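Local coordinates for Blr3880 protein (Bradyrhizobium japonicum, PDB 2OOD), which probably catalyses the zinc-dependent hydrolytic deamination of guanine to xanthine and ammonia, the single step from guanine to xanthine in purine breakdown, at residues F138-S142 / P143-E147; Y193-G197 / R198-A202. One frame throughout, in Å; residues are numbered along the deposited sequence.

Contact 1: residues F138-S142 / P143-E147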
ATOM      1  N   PHE A 138      18.846  11.906   3.435  1.00 35.92           N
ATOM      2  CA  PHE A 138      20.063  11.233   3.843  1.00 36.90           C
ATOM      3  C   PHE A 138      20.837  11.080   2.539  1.00 37.53           C
ATOM      4  O   PHE A 138      20.244  10.933   1.471  1.00 37.49           O
ATOM      5  CB  PHE A 138      19.746   9.857   4.418  1.00 36.97           C
ATOM      6  CG  PHE A 138      19.266   9.892   5.836  1.00 38.15           C
ATOM      7  CD1 PHE A 138      20.174   9.893   6.889  1.00 37.47           C
ATOM      8  CD2 PHE A 138      17.908   9.967   6.124  1.00 38.24           C
ATOM      9  CE1 PHE A 138      19.733   9.968   8.213  1.00 37.68           C
ATOM     10  CE2 PHE A 138      17.457  10.045   7.444  1.00 37.92           C
ATOM     11  CZ  PHE A 138      18.372  10.047   8.485  1.00 38.43           C
ATOM     12  N   THR A 139      22.156  11.122   2.617  1.00 37.45           N
ATOM     13  CA  THR A 139      22.984  10.984   1.433  1.00 35.84           C
ATOM     14  C   THR A 139      23.963   9.851   1.716  1.00 36.22           C
ATOM     15  O   THR A 139      23.708   9.020   2.588  1.00 37.46           O
ATOM     16  CB  THR A 139      23.727  12.304   1.159  1.00 35.20           C
ATOM     17  OG1 THR A 139      24.517  12.659   2.298  1.00 35.10           O
ATOM     18  CG2 THR A 139      22.727  13.427   0.906  1.00 34.21           C
ATOM     19  N   SER A 140      25.065   9.786   0.984  1.00 36.21           N
ATOM     20  CA  SER A 140      26.039   8.742   1.257  1.00 37.33           C
ATOM     21  C   SER A 140      27.138   9.360   2.118  1.00 38.37           C
ATOM     22  O   SER A 140      27.024  10.507   2.559  1.00 38.94           O
ATOM     23  CB  SER A 140      26.628   8.180  -0.038  1.00 36.18           C
ATOM     24  OG  SER A 140      27.310   9.182  -0.766  1.00 36.86           O
ATOM     25  N   SER A 141      28.197   8.599   2.362  1.00 38.92           N
ATOM     26  CA  SER A 141      29.305   9.077   3.176  1.00 40.04           C
ATOM     27  C   SER A 141      30.261   9.979   2.402  1.00 41.21           C
ATOM     28  O   SER A 141      31.163  10.573   2.990  1.00 42.48           O
ATOM     29  CB  SER A 141      30.064   7.886   3.742  1.00 39.61           C
ATOM     30  OG  SER A 141      30.300   6.939   2.720  1.00 39.18           O
ATOM     31  N   SER A 142      30.065  10.076   1.087  1.00 42.02           N
ATOM     32  CA  SER A 142      30.903  10.912   0.227  1.00 41.33           C
ATOM     33  C   SER A 142      30.292  12.295   0.036  1.00 40.49           C
ATOM     34  O   SER A 142      29.123  12.419  -0.306  1.00 41.23           O
ATOM     35  CB  SER A 142      31.069  10.250  -1.141  1.00 42.75           C
ATOM     36  OG  SER A 142      31.440  11.208  -2.122  1.00 44.46           O
ATOM     37  N   PRO A 143      31.083  13.356   0.242  1.00 40.08           N
ATOM     38  CA  PRO A 143      30.558  14.719   0.078  1.00 40.08           C
ATOM     39  C   PRO A 143      29.952  15.000  -1.306  1.00 39.32           C
ATOM     40  O   PRO A 143      29.097  15.875  -1.445  1.00 39.28           O
ATOM     41  CB  PRO A 143      31.776  15.599   0.374  1.00 38.98           C
ATOM     42  CG  PRO A 143      32.547  14.780   1.360  1.00 39.12           C
ATOM     43  CD  PRO A 143      32.458  13.382   0.770  1.00 39.64           C
ATOM     44  N   VAL A 144      30.393  14.251  -2.315  1.00 38.27           N
ATOM     45  CA  VAL A 144      29.907  14.415  -3.686  1.00 37.98           C
ATOM     46  C   VAL A 144      28.378  14.433  -3.770  1.00 38.41           C
ATOM     47  O   VAL A 144      27.781  15.427  -4.193  1.00 38.29           O
ATOM     48  CB  VAL A 144      30.437  13.279  -4.594  1.00 37.83           C
ATOM     49  CG1 VAL A 144      29.903  13.432  -6.004  1.00 36.95           C
ATOM     50  CG2 VAL A 144      31.948  13.290  -4.600  1.00 36.07           C
ATOM     51  N   ALA A 145      27.753  13.329  -3.365  1.00 38.11           N
ATOM     52  CA  ALA A 145      26.302  13.212  -3.394  1.00 36.64           C
ATOM     53  C   ALA A 145      25.625  14.398  -2.708  1.00 37.36           C
ATOM     54  O   ALA A 145      24.616  14.907  -3.193  1.00 37.85           O
ATOM     55  CB  ALA A 145      25.879  11.915  -2.735  1.00 36.25           C
ATOM     56  N   THR A 146      26.173  14.845  -1.584  1.00 36.93           N
ATOM     57  CA  THR A 146      25.591  15.979  -0.875  1.00 37.66           C
ATOM     58  C   THR A 146      25.720  17.284  -1.661  1.00 38.58           C
ATOM     59  O   THR A 146      24.785  18.091  -1.696  1.00 39.16           O
ATOM     60  CB  THR A 146      26.245  16.183   0.510  1.00 37.63           C
ATOM     61  OG1 THR A 146      25.942  15.062   1.347  1.00 38.17           O
ATOM     62  CG2 THR A 146      25.719  17.454   1.170  1.00 35.53           C
ATOM     63  N   GLU A 147      26.876  17.496  -2.284  1.00 38.08           N
ATOM     64  CA  GLU A 147      27.100  18.714  -3.056  1.00 38.44           C
ATOM     65  C   GLU A 147      26.139  18.769  -4.236  1.00 38.31           C
ATOM     66  O   GLU A 147      25.471  19.781  -4.451  1.00 38.40           O
ATOM     67  CB  GLU A 147      28.542  18.778  -3.562  1.00 37.36           C
ATOM     68  CG  GLU A 147      29.589  18.765  -2.465  1.00 38.28           C
ATOM     69  CD  GLU A 147      30.993  18.536  -3.002  1.00 38.64           C
ATOM     70  OE1 GLU A 147      31.105  18.016  -4.132  1.00 39.91           O
ATOM     71  OE2 GLU A 147      31.978  18.859  -2.296  1.00 37.36           O
TER
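The N-capped start of helix 143-156, just after barrel strand 132-138 of this amidohydrolase, is where Ser142 meets Val144 and the loop folds back on the first helical turn. Ser142 holds the N-cap position. Its OG lies opposite the backbone N across the first torsion (chi1 159°), which carries it forward to accept from Val144 N at 3.2 Å, with an N-H...O angle of 143°. The same oxygen rests against the side chain of Val144, 3.3 Å from its CG2. The carbonyl of Ser142 adds a second, weak bond, accepting from Ala145 N at 3.5 Å.

Deeper in, Thr139 and Thr146 cross at about a right angle, and their two hydroxyls, Thr139 OG1 and Thr146 OG1, approach to 3.0 Å. Thr139 OG1 is also hydrogen-bonded to Gly163 O on the neighbouring strand 160-166. Beside this pair, the methyl of Ala145 lies against the Ser140 hydroxyl, with Ala145 CB 3.7 Å from Ser140 OG. That hydroxyl accepts a weak bond from Ser142 N and so ties the loop to itself just ahead of the cap. Phe138, at the end of the strand, turns the other way and stacks on the zinc ligands His81 and His234.

The chemistry is that of a helix start at which one serine meets two of the first amides: its hydroxyl takes Val144 N and its carbonyl, more loosely, Ala145 N. The cap probably also complements the positive end of the helix dipole, while the buried Thr139 hydroxyl has an acceptor in Gly163 O.

Contact 2: residues Y193-G197 / R198-A202; sequences YHDKG and RNLYA
His194 and Tyr201 cross at a slant, with the histidine presenting the edge of its imidazole to the tyrosine's backbone. His194 ND1 accepts from Tyr201 N at 2.9 Å along a nearly straight line (171°), and the donor lies close to the ring plane. With chi1 at -174° the imidazole extends away from the backbone N of His194 and reaches the strand. Its CB then lies 3.6 Å from Tyr201 CB. The other ring nitrogen, NE2, is hydrogen-bonded to Asp228 OD2, so both nitrogens are engaged and the rotation of the imidazole is fixed; with ND1 accepting, the proton probably sits on NE2.

Leu200 crosses the same histidine with a methyl, its CD2 4.1 Å from His194 CE1, while Asp195 CB lies above one ring face, displaced toward the rim. Nearer the reversal, Asn199 packs CB against two carbonyls, Tyr193 O at 3.6 Å and Lys196 O at 3.5 Å, and sends its amide nitrogen away to Ser154 OG.

Two turns bring the chain round. A type II turn runs from Tyr193 to Lys196, and a type II' turn from Lys196 to Asn199 has Gly197 at its second position. The second is closed by Asn199 N bonding to Lys196 O. A weak bond from Asp195 N to Asn199 O links the two turns.

The connection thus leads from helix 179-193 into strand 199-205, which runs parallel between strands 160-166 and 230-234. Tyr201 leans on helix 179-193, His194 on Trp230 of the latter strand, and Asn199 on Ala153 of helix 143-156.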
ATOM      1  N   TYR A 193      26.853  25.494   2.112  1.00 42.05           N
ATOM      2  CA  TYR A 193      25.416  25.397   1.911  1.00 39.67           C
ATOM      3  C   TYR A 193      24.430  25.830   2.972  1.00 39.32           C
ATOM      4  O   TYR A 193      23.388  26.399   2.641  1.00 39.71           O
ATOM      5  CB  TYR A 193      25.086  23.971   1.498  1.00 38.38           C
ATOM      6  CG  TYR A 193      25.911  23.500   0.326  1.00 37.79           C
ATOM      7  CD1 TYR A 193      25.689  23.997  -0.951  1.00 37.07           C
ATOM      8  CD2 TYR A 193      26.911  22.554   0.495  1.00 37.34           C
ATOM      9  CE1 TYR A 193      26.439  23.559  -2.037  1.00 37.93           C
ATOM     10  CE2 TYR A 193      27.672  22.107  -0.585  1.00 38.18           C
ATOM     11  CZ  TYR A 193      27.430  22.610  -1.849  1.00 38.74           C
ATOM     12  OH  TYR A 193      28.162  22.149  -2.928  1.00 39.58           O
ATOM     13  N   HIS A 194      24.719  25.573   4.240  1.00 39.49           N
ATOM     14  CA  HIS A 194      23.746  25.944   5.251  1.00 40.55           C
ATOM     15  C   HIS A 194      23.218  27.385   5.188  1.00 41.35           C
ATOM     16  O   HIS A 194      23.977  28.356   5.216  1.00 41.40           O
ATOM     17  CB  HIS A 194      24.263  25.662   6.665  1.00 39.01           C
ATOM     18  CG  HIS A 194      23.226  25.892   7.719  1.00 39.04           C
ATOM     19  ND1 HIS A 194      22.018  25.224   7.724  1.00 38.40           N
ATOM     20  CD2 HIS A 194      23.166  26.779   8.740  1.00 38.78           C
ATOM     21  CE1 HIS A 194      21.260  25.695   8.696  1.00 38.08           C
ATOM     22  NE2 HIS A 194      21.933  26.641   9.328  1.00 38.66           N
ATOM     23  N   ASP A 195      21.899  27.498   5.103  1.00 41.97           N
ATOM     24  CA  ASP A 195      21.209  28.777   5.072  1.00 43.45           C
ATOM     25  C   ASP A 195      21.569  29.695   3.906  1.00 44.70           C
ATOM     26  O   ASP A 195      21.508  30.927   4.018  1.00 44.48           O
ATOM     27  CB  ASP A 195      21.404  29.512   6.400  1.00 45.95           C
ATOM     28  CG  ASP A 195      20.343  30.579   6.630  1.00 48.08           C
ATOM     29  OD1 ASP A 195      19.153  30.288   6.358  1.00 49.03           O
ATOM     30  OD2 ASP A 195      20.687  31.696   7.085  1.00 49.50           O
ATOM     31  N   LYS A 196      21.947  29.088   2.788  1.00 44.65           N
ATOM     32  CA  LYS A 196      22.253  29.836   1.572  1.00 44.35           C
ATOM     33  C   LYS A 196      21.041  29.529   0.693  1.00 43.69           C
ATOM     34  O   LYS A 196      20.839  28.381   0.286  1.00 43.92           O
ATOM     35  CB  LYS A 196      23.520  29.297   0.907  1.00 44.74           C
ATOM     36  CG  LYS A 196      24.786  29.416   1.736  1.00 45.59           C
ATOM     37  CD  LYS A 196      25.290  30.847   1.784  1.00 46.79           C
ATOM     38  CE  LYS A 196      26.704  30.912   2.363  1.00 46.81           C
ATOM     39  NZ  LYS A 196      27.664  30.102   1.550  1.00 47.34           N
ATOM     40  N   GLY A 197      20.227  30.537   0.404  1.00 42.57           N
ATOM     41  CA  GLY A 197      19.048  30.281  -0.400  1.00 40.86           C
ATOM     42  C   GLY A 197      18.100  29.526   0.510  1.00 41.24           C
ATOM     43  O   GLY A 197      17.980  29.877   1.685  1.00 40.86           O
ATOM     44  N   ARG A 198      17.437  28.491  -0.002  1.00 40.01           N
ATOM     45  CA  ARG A 198      16.516  27.719   0.826  1.00 38.08           C
ATOM     46  C   ARG A 198      17.157  26.431   1.352  1.00 38.55           C
ATOM     47  O   ARG A 198      16.464  25.577   1.895  1.00 39.28           O
ATOM     48  CB  ARG A 198      15.248  27.374   0.042  1.00 36.81           C
ATOM     49  CG  ARG A 198      14.503  28.579  -0.505  1.00 35.75           C
ATOM     50  CD  ARG A 198      13.292  28.164  -1.333  1.00 33.88           C
ATOM     51  NE  ARG A 198      12.130  27.838  -0.508  1.00 33.39           N
ATOM     52  CZ  ARG A 198      11.061  27.185  -0.955  1.00 32.93           C
ATOM     53  NH1 ARG A 198      11.020  26.787  -2.218  1.00 32.93           N
ATOM     54  NH2 ARG A 198      10.034  26.940  -0.148  1.00 29.24           N
ATOM     55  N   ASN A 199      18.472  26.288   1.190  1.00 38.12           N
ATOM     56  CA  ASN A 199      19.180  25.099   1.676  1.00 38.51           C
ATOM     57  C   ASN A 199      19.454  25.138   3.186  1.00 38.85           C
ATOM     58  O   ASN A 199      19.914  26.150   3.710  1.00 39.80           O
ATOM     59  CB  ASN A 199      20.518  24.923   0.949  1.00 39.15           C
ATOM     60  CG  ASN A 199      20.352  24.526  -0.509  1.00 39.75           C
ATOM     61  OD1 ASN A 199      19.542  23.663  -0.839  1.00 40.75           O
ATOM     62  ND2 ASN A 199      21.134  25.147  -1.385  1.00 39.33           N
ATOM     63  N   LEU A 200      19.182  24.027   3.872  1.00 37.69           N
ATOM     64  CA  LEU A 200      19.403  23.906   5.314  1.00 36.27           C
ATOM     65  C   LEU A 200      20.240  22.656   5.559  1.00 36.96           C
ATOM     66  O   LEU A 200      19.965  21.603   4.986  1.00 37.59           O
ATOM     67  CB  LEU A 200      18.064  23.796   6.044  1.00 35.57           C
ATOM     68  CG  LEU A 200      17.145  25.010   5.872  1.00 34.82           C
ATOM     69  CD1 LEU A 200      15.802  24.743   6.497  1.00 32.62           C
ATOM     70  CD2 LEU A 200      17.796  26.229   6.500  1.00 34.78           C
ATOM     71  N   TYR A 201      21.259  22.768   6.406  1.00 36.42           N
ATOM     72  CA  TYR A 201      22.144  21.636   6.676  1.00 36.83           C
ATOM     73  C   TYR A 201      21.809  20.828   7.931  1.00 38.20           C
ATOM     74  O   TYR A 201      21.446  21.387   8.964  1.00 38.64           O
ATOM     75  CB  TYR A 201      23.588  22.114   6.791  1.00 35.32           C
ATOM     76  CG  TYR A 201      24.580  20.988   6.691  1.00 34.97           C
ATOM     77  CD1 TYR A 201      24.993  20.510   5.457  1.00 34.79           C
ATOM     78  CD2 TYR A 201      25.072  20.368   7.825  1.00 34.79           C
ATOM     79  CE1 TYR A 201      25.872  19.433   5.352  1.00 34.75           C
ATOM     80  CE2 TYR A 201      25.953  19.287   7.730  1.00 35.36           C
ATOM     81  CZ  TYR A 201      26.345  18.825   6.490  1.00 35.10           C
ATOM     82  OH  TYR A 201      27.185  17.732   6.391  1.00 35.89           O
ATOM     83  N   ALA A 202      21.960  19.510   7.850  1.00 38.01           N
ATOM     84  CA  ALA A 202      21.682  18.656   8.994  1.00 37.83           C
ATOM     85  C   ALA A 202      22.862  17.751   9.307  1.00 38.46           C
ATOM     86  O   ALA A 202      23.294  16.975   8.454  1.00 37.71           O
ATOM     87  CB  ALA A 202      20.444  17.813   8.731  1.00 38.06           C
TER

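Contact 1 comes first along the chain, where strand 132-138 leads into helix 143-156; contact 2 follows where helix 179-193 leads into strand 199-205. They therefore mark two kinds of connection in the TIM barrel of the amidohydrolase family, strand to helix and helix to strand. Their centres are 15 Å apart, and they touch where helix 143-156 lies against the end of helix 179-193, Glu147 CB packing on Tyr193 OH at 3.5 Å. Strand 160-166 pairs with both 132-138 and 199-205. Contact 1 is the one near the zinc, with the side chain of Thr139 about 11 Å from it, while contact 2 lies away from the active site.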